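Local atomic coordinates of single-stranded-DNA-specific exonuclease RecJ (Thermus thermophilus, PDB entry 2ZXR), a protein that degrades single-stranded DNA in the 5' to 3' direction as a divalent-metal-dependent exonuclease of the DHH/DHHA1 type, with no detectable activity on single-stranded RNA. Residues T312-M317 and G345-R350; G339-M344 and Q364-V369; I272-R277 and R305-R310. All coordinates share one frame; numbering follows the deposited sequence.

Contact 1. Residues T312-M317 and G345-R350; sequences TLEEAM and GIVASR
Helix 293-321 packs on helix 341-355, which belongs to the DHHA1 domain, with E314, E315 and M317 meeting I346, V347 and R350. The axes of the two short segments approach to 9.5 Å at a crossing angle of -45°, and E314 lies opposite V347. E314, E315 and R350 form a salt-bridge network, running from the buried E314 to the exposed E315. R350 NH1 donates to E314 OE2 at 2.7 Å and also to E315 OE2, where R350 NH1 stands at 3.0 Å. The two grips differ. E314 OE2 is met on its anti side, close to the carboxylate plane, by a guanidinium turned steeply against that plane. E315 OE2 is met on its syn side but well out of its plane, along the straighter bond (167° at the hydrogen). CG of E314 is anti to the backbone N (chi1 174°), and the chain beyond it is extended, its carboxylate ending beside R350 and I346. Its other oxygen, OE1, bonds R310 on its own helix, so the buried carboxylate is held by two arginines, which probably keeps it charged. The I346 CG2 methyl lies against the carboxylate, 3.4 Å from E314 OE1 and about as near E314 OE2. V347 supplies the apolar part: V347 CG2 lies 3.8 Å from E314 CG and, one turn on along that helix, 3.8 Å from M317 SD.

Contact 2. Residues G339-M344 and Q364-V369; sequences GHPGVM and QGKGTV
M344 and T368 face each other where helix 341-355 lies on the mixed sheet of the DHHA1 domain. The helix is the connection of a beta-alpha-beta unit between the parallel strands 332-335 and 359-363; strand 366-370 follows through a tight hairpin whose turn residues, Q364 and G365, have the backbone angles of a type I' turn. Three points of contact follow the turn and the strand. At the inner one, the side chains of M344 and T368 slide past each other in opposite directions, M344 CG lying 3.8 Å from T368 CG2. M344 CG sits between its backbone N and carbonyl carbon (chi1 57°), which sets it beside the threonine methyl. T368 CG2 takes the corresponding place on its own residue and also comes within 3.9 Å of M344 O. Beyond CG the methionine bends sharply at chi3, and the thioether end lies by a strand carbonyl: M344 SD is 3.8 Å from K366 O, and the methyl M344 CE is 3.9 Å from the same K366 O. L361 and A363 of the adjoining strand also touch M344, while M317 of helix 293-321 packs on it too, so this methionine is packed between the sheet and helix 293-321. In the middle, P341 meets the aliphatic start of K366, whose CB points to the helix before the chain leads away; P341 CG and K366 CG are 4.3 Å apart. At the outer point, Q364 comes off the hairpin turn with an extended chain and crosses the proline ring at about a right angle. Its terminal amide lies by P341 CD and the carbonyl of G339, and Q364 CG is 3.5 Å from G339 O.

Contact 3. Residues I272-R277 and R305-R310; sequences INAASR and RLNARR
A274 and N307 mark the point where helix 261-277 and helix 293-321 pass closest, their CA atoms 5.1 Å apart. The axes of the two segments approach to 8.0 Å at a crossing angle of 71°, a close approach consistent with the small A274 at the crossing. A274 CB sits directly on the other backbone, 3.6 Å from N307 CA, and also touches the CB of R310. Next to it, L306 reaches over A275, L306 CD1 standing 3.8 Å from A275 CB. Farther along, the aliphatic parts of R277 and R310 pass each other, with R277 CD near R310 CG. The bent chain of R310 curls back along its own helix, where R310 NH2 donates to N307 OD1 at 2.6 Å (164° at the hydrogen), the acceptor lying in the guanidinium plane. R277 NE and R310 NE lie 5.0 Å apart, and a water weakly joins R277 NE to N307 OD1. N273 OD1 bonds A83 N, and S276 OG the backbone oxygens of D80 and Y81, beside the manganese ligands D80 and D82. The crossing is thus apolar, while N307 and a carboxylate hold the R310 guanidinium, the latter probably tempering its repulsion from R277, whose side chain is about 7 Å from that of D82.

Overall arrangement
Along the chain contact 3 closes before contacts 1 and 2 open, and the segments of contacts 1 and 2 alternate. Helix 293-321 serves contacts 3 and 1, and helix 341-355 serves contacts 1 and 2, giving a continuous path from helix 261-277 to the DHHA1 sheet. The centres of contacts 1 and 2 lie about 10 Å apart, those of 1 and 3 about 13 Å, and those of 2 and 3 about 15 Å. All three touch: M317 CE packs on G339, I346 CD1 on R277 and R310, and the G342 carbonyl on R277 CB. The contacts thus link the DHHA1 domain to helix 261-277, which hydrogen-bonds the backbone around D80 and D82.

Contact 1. Residues T312-M317 and G345-R350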
ATOM      1  N   THR A 312     -17.779  15.219 -11.906  1.00 23.38           N
ATOM      2  CA  THR A 312     -17.831  16.410 -12.728  1.00 24.23           C
ATOM      3  C   THR A 312     -17.351  17.625 -11.962  1.00 24.80           C
ATOM      4  O   THR A 312     -16.489  18.350 -12.441  1.00 26.28           O
ATOM      5  CB  THR A 312     -19.256  16.662 -13.242  1.00 25.24           C
ATOM      6  OG1 THR A 312     -19.709  15.494 -13.942  1.00 23.44           O
ATOM      7  CG2 THR A 312     -19.276  17.872 -14.197  1.00 23.31           C
ATOM      8  N   LEU A 313     -17.899  17.850 -10.775  1.00 25.05           N
ATOM      9  CA  LEU A 313     -17.482  18.985  -9.943  1.00 25.00           C
ATOM     10  C   LEU A 313     -15.992  18.894  -9.597  1.00 24.77           C
ATOM     11  O   LEU A 313     -15.258  19.890  -9.690  1.00 25.09           O
ATOM     12  CB  LEU A 313     -18.288  19.026  -8.645  1.00 24.42           C
ATOM     13  CG  LEU A 313     -19.776  19.338  -8.786  1.00 25.94           C
ATOM     14  CD1 LEU A 313     -20.518  19.020  -7.467  1.00 26.88           C
ATOM     15  CD2 LEU A 313     -19.940  20.833  -9.149  1.00 25.01           C
ATOM     16  N   GLU A 314     -15.553  17.701  -9.195  1.00 23.89           N
ATOM     17  CA  GLU A 314     -14.168  17.482  -8.817  1.00 24.07           C
ATOM     18  C   GLU A 314     -13.223  17.813  -9.972  1.00 24.95           C
ATOM     19  O   GLU A 314     -12.206  18.481  -9.789  1.00 23.79           O
ATOM     20  CB  GLU A 314     -13.977  16.036  -8.417  1.00 25.00           C
ATOM     21  CG  GLU A 314     -12.555  15.648  -8.141  1.00 25.28           C
ATOM     22  CD  GLU A 314     -12.398  14.154  -7.916  1.00 27.95           C
ATOM     23  OE1 GLU A 314     -13.271  13.551  -7.230  1.00 27.66           O
ATOM     24  OE2 GLU A 314     -11.392  13.586  -8.421  1.00 28.07           O
ATOM     25  N   GLU A 315     -13.568  17.333 -11.159  1.00 25.04           N
ATOM     26  CA  GLU A 315     -12.744  17.588 -12.316  1.00 26.62           C
ATOM     27  C   GLU A 315     -12.727  19.095 -12.636  1.00 26.16           C
ATOM     28  O   GLU A 315     -11.673  19.635 -12.925  1.00 25.48           O
ATOM     29  CB  GLU A 315     -13.225  16.771 -13.514  1.00 29.15           C
ATOM     30  CG  GLU A 315     -12.076  16.439 -14.455  1.00 35.19           C
ATOM     31  CD  GLU A 315     -11.018  15.508 -13.806  1.00 36.92           C
ATOM     32  OE1 GLU A 315      -9.846  15.589 -14.219  1.00 39.51           O
ATOM     33  OE2 GLU A 315     -11.348  14.694 -12.903  1.00 38.30           O
ATOM     34  N   ALA A 316     -13.866  19.779 -12.565  1.00 24.74           N
ATOM     35  CA  ALA A 316     -13.861  21.216 -12.816  1.00 26.35           C
ATOM     36  C   ALA A 316     -13.040  21.967 -11.741  1.00 26.95           C
ATOM     37  O   ALA A 316     -12.326  22.910 -12.060  1.00 27.35           O
ATOM     38  CB  ALA A 316     -15.302  21.780 -12.870  1.00 24.82           C
ATOM     39  N   MET A 317     -13.113  21.548 -10.478  1.00 27.01           N
ATOM     40  CA  MET A 317     -12.341  22.241  -9.455  1.00 27.50           C
ATOM     41  C   MET A 317     -10.839  22.053  -9.646  1.00 27.67           C
ATOM     42  O   MET A 317     -10.059  23.016  -9.580  1.00 27.02           O
ATOM     43  CB  MET A 317     -12.726  21.775  -8.050  1.00 28.10           C
ATOM     44  CG  MET A 317     -12.014  22.556  -6.964  1.00 27.67           C
ATOM     45  SD  MET A 317     -12.487  22.043  -5.311  1.00 29.00           S
ATOM     46  CE  MET A 317     -14.126  22.802  -5.204  1.00 28.10           C
ATOM     47  N   GLY A 345     -11.981  17.828  -0.697  1.00 26.04           N
ATOM     48  CA  GLY A 345     -11.083  16.885  -0.053  1.00 24.95           C
ATOM     49  C   GLY A 345     -10.308  16.059  -1.075  1.00 24.47           C
ATOM     50  O   GLY A 345      -9.072  15.944  -0.987  1.00 24.04           O
ATOM     51  N   ILE A 346     -11.023  15.470  -2.032  1.00 23.18           N
ATOM     52  CA  ILE A 346     -10.354  14.674  -3.064  1.00 24.27           C
ATOM     53  C   ILE A 346      -9.497  15.559  -4.001  1.00 23.66           C
ATOM     54  O   ILE A 346      -8.425  15.152  -4.422  1.00 24.30           O
ATOM     55  CB  ILE A 346     -11.363  13.832  -3.903  1.00 23.98           C
ATOM     56  CG1 ILE A 346     -11.942  12.699  -3.024  1.00 24.83           C
ATOM     57  CG2 ILE A 346     -10.626  13.206  -5.142  1.00 24.69           C
ATOM     58  CD1 ILE A 346     -13.008  11.860  -3.701  1.00 26.12           C
ATOM     59  N   VAL A 347      -9.965  16.763  -4.322  1.00 23.30           N
ATOM     60  CA  VAL A 347      -9.183  17.659  -5.173  1.00 22.05           C
ATOM     61  C   VAL A 347      -7.864  17.986  -4.454  1.00 21.82           C
ATOM     62  O   VAL A 347      -6.813  18.043  -5.067  1.00 21.97           O
ATOM     63  CB  VAL A 347      -9.960  18.960  -5.472  1.00 21.35           C
ATOM     64  CG1 VAL A 347      -9.083  19.930  -6.252  1.00 21.09           C
ATOM     65  CG2 VAL A 347     -11.203  18.633  -6.260  1.00 19.68           C
ATOM     66  N   ALA A 348      -7.918  18.175  -3.140  1.00 21.90           N
ATOM     67  CA  ALA A 348      -6.703  18.462  -2.381  1.00 22.00           C
ATOM     68  C   ALA A 348      -5.730  17.272  -2.442  1.00 22.84           C
ATOM     69  O   ALA A 348      -4.530  17.463  -2.628  1.00 22.87           O
ATOM     70  CB  ALA A 348      -7.052  18.772  -0.931  1.00 21.66           C
ATOM     71  N   SER A 349      -6.236  16.044  -2.270  1.00 22.68           N
ATOM     72  CA  SER A 349      -5.356  14.872  -2.316  1.00 23.07           C
ATOM     73  C   SER A 349      -4.757  14.742  -3.713  1.00 23.68           C
ATOM     74  O   SER A 349      -3.574  14.419  -3.881  1.00 23.46           O
ATOM     75  CB  SER A 349      -6.129  13.592  -1.978  1.00 23.89           C
ATOM     76  OG  SER A 349      -6.529  13.588  -0.616  1.00 26.49           O
ATOM     77  N   ARG A 350      -5.578  14.993  -4.724  1.00 23.14           N
ATOM     78  CA  ARG A 350      -5.067  14.900  -6.077  1.00 24.42           C
ATOM     79  C   ARG A 350      -3.984  15.952  -6.322  1.00 24.20           C
ATOM     80  O   ARG A 350      -3.011  15.692  -7.021  1.00 25.01           O
ATOM     81  CB  ARG A 350      -6.214  15.010  -7.082  1.00 24.60           C
ATOM     82  CG  ARG A 350      -7.101  13.754  -7.081  1.00 25.28           C
ATOM     83  CD  ARG A 350      -8.201  13.849  -8.126  1.00 26.91           C
ATOM     84  NE  ARG A 350      -7.673  13.746  -9.481  1.00 27.35           N
ATOM     85  CZ  ARG A 350      -8.410  13.838 -10.583  1.00 27.28           C
ATOM     86  NH1 ARG A 350      -9.723  14.045 -10.494  1.00 28.04           N
ATOM     87  NH2 ARG A 350      -7.839  13.692 -11.773  1.00 25.12           N
TER

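Contact 2. Residues G339-M344 and Q364-V369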
ATOM      1  N   GLY A 339     -16.514  27.095  -4.621  1.00 30.07           N
ATOM      2  CA  GLY A 339     -16.259  25.671  -4.744  1.00 29.68           C
ATOM      3  C   GLY A 339     -17.200  24.871  -3.860  1.00 29.30           C
ATOM      4  O   GLY A 339     -17.691  25.387  -2.857  1.00 28.75           O
ATOM      5  N   HIS A 340     -17.473  23.624  -4.236  1.00 28.54           N
ATOM      6  CA  HIS A 340     -18.355  22.765  -3.450  1.00 29.02           C
ATOM      7  C   HIS A 340     -17.517  22.085  -2.340  1.00 28.63           C
ATOM      8  O   HIS A 340     -16.562  21.382  -2.615  1.00 28.25           O
ATOM      9  CB  HIS A 340     -19.017  21.725  -4.379  1.00 30.57           C
ATOM     10  CG  HIS A 340     -20.148  20.970  -3.744  1.00 32.85           C
ATOM     11  ND1 HIS A 340     -21.327  20.696  -4.410  1.00 33.81           N
ATOM     12  CD2 HIS A 340     -20.296  20.462  -2.495  1.00 33.08           C
ATOM     13  CE1 HIS A 340     -22.155  20.059  -3.599  1.00 33.19           C
ATOM     14  NE2 HIS A 340     -21.555  19.906  -2.429  1.00 34.87           N
ATOM     15  N   PRO A 341     -17.856  22.317  -1.063  1.00 29.59           N
ATOM     16  CA  PRO A 341     -17.083  21.700   0.029  1.00 30.18           C
ATOM     17  C   PRO A 341     -17.061  20.179  -0.002  1.00 29.61           C
ATOM     18  O   PRO A 341     -16.153  19.557   0.545  1.00 30.41           O
ATOM     19  CB  PRO A 341     -17.752  22.271   1.285  1.00 30.52           C
ATOM     20  CG  PRO A 341     -18.159  23.664   0.803  1.00 30.12           C
ATOM     21  CD  PRO A 341     -18.807  23.301  -0.520  1.00 30.35           C
ATOM     22  N   GLY A 342     -18.039  19.600  -0.684  1.00 29.04           N
ATOM     23  CA  GLY A 342     -18.129  18.161  -0.801  1.00 28.53           C
ATOM     24  C   GLY A 342     -17.093  17.524  -1.717  1.00 29.26           C
ATOM     25  O   GLY A 342     -16.863  16.299  -1.653  1.00 28.70           O
ATOM     26  N   VAL A 343     -16.449  18.315  -2.571  1.00 27.81           N
ATOM     27  CA  VAL A 343     -15.459  17.720  -3.447  1.00 27.83           C
ATOM     28  C   VAL A 343     -14.032  18.167  -3.215  1.00 28.17           C
ATOM     29  O   VAL A 343     -13.111  17.544  -3.765  1.00 28.50           O
ATOM     30  CB  VAL A 343     -15.799  17.944  -4.958  1.00 28.80           C
ATOM     31  CG1 VAL A 343     -17.294  17.751  -5.182  1.00 28.61           C
ATOM     32  CG2 VAL A 343     -15.324  19.307  -5.431  1.00 27.92           C
ATOM     33  N   MET A 344     -13.825  19.205  -2.396  1.00 27.06           N
ATOM     34  CA  MET A 344     -12.465  19.710  -2.186  1.00 27.93           C
ATOM     35  C   MET A 344     -11.486  18.734  -1.535  1.00 26.22           C
ATOM     36  O   MET A 344     -10.300  18.782  -1.809  1.00 24.85           O
ATOM     37  CB  MET A 344     -12.472  21.071  -1.427  1.00 29.56           C
ATOM     38  CG  MET A 344     -13.174  21.094  -0.064  1.00 33.41           C
ATOM     39  SD  MET A 344     -13.322  22.768   0.802  1.00 37.20           S
ATOM     40  CE  MET A 344     -12.212  23.782  -0.106  1.00 33.67           C
ATOM     41  N   GLN A 364     -16.167  28.518   0.131  1.00 24.55           N
ATOM     42  CA  GLN A 364     -17.354  28.878   0.893  1.00 26.15           C
ATOM     43  C   GLN A 364     -17.086  28.882   2.410  1.00 26.65           C
ATOM     44  O   GLN A 364     -17.932  28.484   3.213  1.00 27.46           O
ATOM     45  CB  GLN A 364     -18.508  27.915   0.526  1.00 27.41           C
ATOM     46  CG  GLN A 364     -18.868  28.039  -0.965  1.00 28.97           C
ATOM     47  CD  GLN A 364     -20.129  27.290  -1.359  1.00 31.43           C
ATOM     48  OE1 GLN A 364     -20.081  26.119  -1.759  1.00 31.89           O
ATOM     49  NE2 GLN A 364     -21.264  27.963  -1.255  1.00 31.26           N
ATOM     50  N   GLY A 365     -15.899  29.329   2.795  1.00 26.81           N
ATOM     51  CA  GLY A 365     -15.572  29.412   4.204  1.00 27.87           C
ATOM     52  C   GLY A 365     -15.251  28.108   4.901  1.00 27.88           C
ATOM     53  O   GLY A 365     -15.020  28.082   6.116  1.00 27.35           O
ATOM     54  N   LYS A 366     -15.273  27.012   4.158  1.00 27.77           N
ATOM     55  CA  LYS A 366     -14.923  25.732   4.758  1.00 28.24           C
ATOM     56  C   LYS A 366     -13.532  25.420   4.269  1.00 27.22           C
ATOM     57  O   LYS A 366     -13.168  25.772   3.151  1.00 28.31           O
ATOM     58  CB  LYS A 366     -15.913  24.643   4.344  1.00 29.02           C
ATOM     59  CG  LYS A 366     -17.349  24.947   4.794  1.00 31.57           C
ATOM     60  CD  LYS A 366     -17.376  25.328   6.275  1.00 34.27           C
ATOM     61  CE  LYS A 366     -18.806  25.434   6.829  1.00 37.16           C
ATOM     62  NZ  LYS A 366     -19.469  24.085   6.949  1.00 39.83           N
ATOM     63  N   GLY A 367     -12.731  24.784   5.106  1.00 26.86           N
ATOM     64  CA  GLY A 367     -11.379  24.482   4.684  1.00 26.04           C
ATOM     65  C   GLY A 367     -10.995  23.024   4.826  1.00 25.65           C
ATOM     66  O   GLY A 367     -11.436  22.332   5.746  1.00 24.25           O
ATOM     67  N   THR A 368     -10.148  22.558   3.916  1.00 24.90           N
ATOM     68  CA  THR A 368      -9.702  21.187   3.970  1.00 25.42           C
ATOM     69  C   THR A 368      -8.206  21.176   3.822  1.00 24.49           C
ATOM     70  O   THR A 368      -7.652  22.022   3.128  1.00 24.89           O
ATOM     71  CB  THR A 368     -10.297  20.346   2.827  1.00 26.51           C
ATOM     72  OG1 THR A 368      -9.947  18.975   3.038  1.00 30.08           O
ATOM     73  CG2 THR A 368      -9.703  20.773   1.467  1.00 28.05           C
ATOM     74  N   VAL A 369      -7.557  20.214   4.464  1.00 23.97           N
ATOM     75  CA  VAL A 369      -6.109  20.071   4.387  1.00 22.96           C
ATOM     76  C   VAL A 369      -5.727  18.610   4.133  1.00 23.50           C
ATOM     77  O   VAL A 369      -6.324  17.708   4.712  1.00 23.70           O
ATOM     78  CB  VAL A 369      -5.408  20.434   5.727  1.00 24.21           C
ATOM     79  CG1 VAL A 369      -3.898  20.356   5.533  1.00 24.19           C
ATOM     80  CG2 VAL A 369      -5.816  21.842   6.216  1.00 24.74           C
TER

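Contact 3. Residues I272-R277 and R305-R310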
ATOM      1  N   ILE A 272     -20.967   5.203  -2.803  1.00 20.68           N
ATOM      2  CA  ILE A 272     -21.617   5.408  -1.536  1.00 20.56           C
ATOM      3  C   ILE A 272     -21.173   6.751  -0.948  1.00 21.28           C
ATOM      4  O   ILE A 272     -22.003   7.525  -0.449  1.00 20.44           O
ATOM      5  CB  ILE A 272     -21.232   4.266  -0.538  1.00 20.92           C
ATOM      6  CG1 ILE A 272     -21.818   2.938  -1.020  1.00 20.08           C
ATOM      7  CG2 ILE A 272     -21.717   4.614   0.862  1.00 19.09           C
ATOM      8  CD1 ILE A 272     -21.408   1.733  -0.191  1.00 21.54           C
ATOM      9  N   ASN A 273     -19.866   7.042  -1.015  1.00 20.55           N
ATOM     10  CA  ASN A 273     -19.375   8.293  -0.438  1.00 21.45           C
ATOM     11  C   ASN A 273     -19.897   9.521  -1.153  1.00 22.08           C
ATOM     12  O   ASN A 273     -20.115  10.546  -0.522  1.00 22.75           O
ATOM     13  CB  ASN A 273     -17.832   8.357  -0.408  1.00 20.85           C
ATOM     14  CG  ASN A 273     -17.223   7.404   0.614  1.00 20.78           C
ATOM     15  OD1 ASN A 273     -17.832   7.102   1.643  1.00 22.63           O
ATOM     16  ND2 ASN A 273     -16.018   6.944   0.345  1.00 18.27           N
ATOM     17  N   ALA A 274     -20.088   9.420  -2.463  1.00 21.93           N
ATOM     18  CA  ALA A 274     -20.574  10.549  -3.248  1.00 23.14           C
ATOM     19  C   ALA A 274     -21.953  10.982  -2.793  1.00 23.97           C
ATOM     20  O   ALA A 274     -22.257  12.168  -2.799  1.00 22.70           O
ATOM     21  CB  ALA A 274     -20.617  10.189  -4.742  1.00 20.24           C
ATOM     22  N   ALA A 275     -22.790  10.012  -2.419  1.00 25.20           N
ATOM     23  CA  ALA A 275     -24.153  10.308  -1.976  1.00 26.36           C
ATOM     24  C   ALA A 275     -24.080  11.174  -0.742  1.00 27.47           C
ATOM     25  O   ALA A 275     -24.772  12.189  -0.615  1.00 27.59           O
ATOM     26  CB  ALA A 275     -24.916   9.009  -1.653  1.00 25.91           C
ATOM     27  N   SER A 276     -23.217  10.770   0.167  1.00 28.15           N
ATOM     28  CA  SER A 276     -23.052  11.511   1.391  1.00 30.60           C
ATOM     29  C   SER A 276     -22.390  12.867   1.149  1.00 30.87           C
ATOM     30  O   SER A 276     -22.877  13.876   1.650  1.00 31.86           O
ATOM     31  CB  SER A 276     -22.235  10.686   2.386  1.00 31.82           C
ATOM     32  OG  SER A 276     -21.978  11.450   3.546  1.00 35.13           O
ATOM     33  N   ARG A 277     -21.295  12.899   0.387  1.00 30.38           N
ATOM     34  CA  ARG A 277     -20.601  14.156   0.127  1.00 31.26           C
ATOM     35  C   ARG A 277     -21.571  15.130  -0.533  1.00 30.87           C
ATOM     36  O   ARG A 277     -21.426  16.329  -0.393  1.00 29.57           O
ATOM     37  CB  ARG A 277     -19.397  13.975  -0.816  1.00 32.63           C
ATOM     38  CG  ARG A 277     -18.314  12.946  -0.435  1.00 36.39           C
ATOM     39  CD  ARG A 277     -17.533  12.544  -1.745  1.00 40.67           C
ATOM     40  NE  ARG A 277     -16.566  11.442  -1.613  1.00 44.04           N
ATOM     41  CZ  ARG A 277     -15.515  11.452  -0.786  1.00 45.94           C
ATOM     42  NH1 ARG A 277     -15.287  12.509  -0.020  1.00 46.95           N
ATOM     43  NH2 ARG A 277     -14.696  10.403  -0.708  1.00 46.03           N
ATOM     44  N   ARG A 305     -25.580   8.352 -10.531  1.00 25.04           N
ATOM     45  CA  ARG A 305     -25.758   9.731 -10.914  1.00 25.75           C
ATOM     46  C   ARG A 305     -25.039  10.671  -9.957  1.00 24.60           C
ATOM     47  O   ARG A 305     -24.405  11.634 -10.377  1.00 24.38           O
ATOM     48  CB  ARG A 305     -27.239  10.093 -10.956  1.00 28.45           C
ATOM     49  CG  ARG A 305     -27.470  11.390 -11.711  1.00 32.46           C
ATOM     50  CD  ARG A 305     -28.719  12.109 -11.248  1.00 36.87           C
ATOM     51  NE  ARG A 305     -28.594  12.534  -9.860  1.00 38.96           N
ATOM     52  CZ  ARG A 305     -29.498  12.270  -8.931  1.00 40.05           C
ATOM     53  NH1 ARG A 305     -30.582  11.587  -9.269  1.00 40.63           N
ATOM     54  NH2 ARG A 305     -29.318  12.681  -7.678  1.00 39.88           N
ATOM     55  N   LEU A 306     -25.137  10.400  -8.661  1.00 23.24           N
ATOM     56  CA  LEU A 306     -24.469  11.254  -7.690  1.00 22.91           C
ATOM     57  C   LEU A 306     -22.941  11.193  -7.870  1.00 22.74           C
ATOM     58  O   LEU A 306     -22.250  12.216  -7.780  1.00 21.71           O
ATOM     59  CB  LEU A 306     -24.855  10.838  -6.264  1.00 21.87           C
ATOM     60  CG  LEU A 306     -26.284  11.227  -5.871  1.00 23.54           C
ATOM     61  CD1 LEU A 306     -26.771  10.309  -4.766  1.00 22.05           C
ATOM     62  CD2 LEU A 306     -26.331  12.729  -5.441  1.00 22.25           C
ATOM     63  N   ASN A 307     -22.422   9.993  -8.113  1.00 21.50           N
ATOM     64  CA  ASN A 307     -20.984   9.823  -8.313  1.00 23.32           C
ATOM     65  C   ASN A 307     -20.507  10.551  -9.584  1.00 23.14           C
ATOM     66  O   ASN A 307     -19.407  11.098  -9.610  1.00 22.82           O
ATOM     67  CB  ASN A 307     -20.642   8.338  -8.408  1.00 24.24           C
ATOM     68  CG  ASN A 307     -19.147   8.086  -8.382  1.00 25.30           C
ATOM     69  OD1 ASN A 307     -18.465   8.396  -7.398  1.00 26.27           O
ATOM     70  ND2 ASN A 307     -18.631   7.520  -9.460  1.00 26.23           N
ATOM     71  N   ALA A 308     -21.342  10.561 -10.622  1.00 21.88           N
ATOM     72  CA  ALA A 308     -21.003  11.253 -11.869  1.00 23.35           C
ATOM     73  C   ALA A 308     -20.984  12.760 -11.612  1.00 23.80           C
ATOM     74  O   ALA A 308     -20.180  13.497 -12.194  1.00 23.61           O
ATOM     75  CB  ALA A 308     -22.030  10.920 -12.978  1.00 23.39           C
ATOM     76  N   ARG A 309     -21.872  13.217 -10.733  1.00 24.17           N
ATOM     77  CA  ARG A 309     -21.928  14.632 -10.381  1.00 24.47           C
ATOM     78  C   ARG A 309     -20.662  14.983  -9.583  1.00 24.14           C
ATOM     79  O   ARG A 309     -19.979  15.952  -9.885  1.00 23.68           O
ATOM     80  CB  ARG A 309     -23.195  14.915  -9.568  1.00 26.51           C
ATOM     81  CG  ARG A 309     -23.359  16.353  -9.045  1.00 29.93           C
ATOM     82  CD  ARG A 309     -23.318  17.407 -10.170  1.00 33.84           C
ATOM     83  NE  ARG A 309     -23.637  18.742  -9.658  1.00 36.62           N
ATOM     84  CZ  ARG A 309     -23.429  19.879 -10.320  1.00 38.53           C
ATOM     85  NH1 ARG A 309     -22.893  19.860 -11.537  1.00 40.42           N
ATOM     86  NH2 ARG A 309     -23.749  21.043  -9.765  1.00 39.09           N
ATOM     87  N   ARG A 310     -20.342  14.177  -8.580  1.00 23.07           N
ATOM     88  CA  ARG A 310     -19.151  14.395  -7.771  1.00 22.93           C
ATOM     89  C   ARG A 310     -17.930  14.457  -8.703  1.00 23.58           C
ATOM     90  O   ARG A 310     -17.075  15.337  -8.566  1.00 22.09           O
ATOM     91  CB  ARG A 310     -18.995  13.255  -6.748  1.00 23.33           C
ATOM     92  CG  ARG A 310     -17.810  13.383  -5.758  1.00 24.98           C
ATOM     93  CD  ARG A 310     -16.529  12.724  -6.316  1.00 28.58           C
ATOM     94  NE  ARG A 310     -16.698  11.293  -6.623  1.00 28.45           N
ATOM     95  CZ  ARG A 310     -15.732  10.510  -7.106  1.00 28.63           C
ATOM     96  NH1 ARG A 310     -14.522  11.005  -7.336  1.00 30.30           N
ATOM     97  NH2 ARG A 310     -15.969   9.235  -7.390  1.00 26.25           N
TER
HETATM   98  O   HOH W   1     -17.099   9.743  -4.503  1.00 30.14           O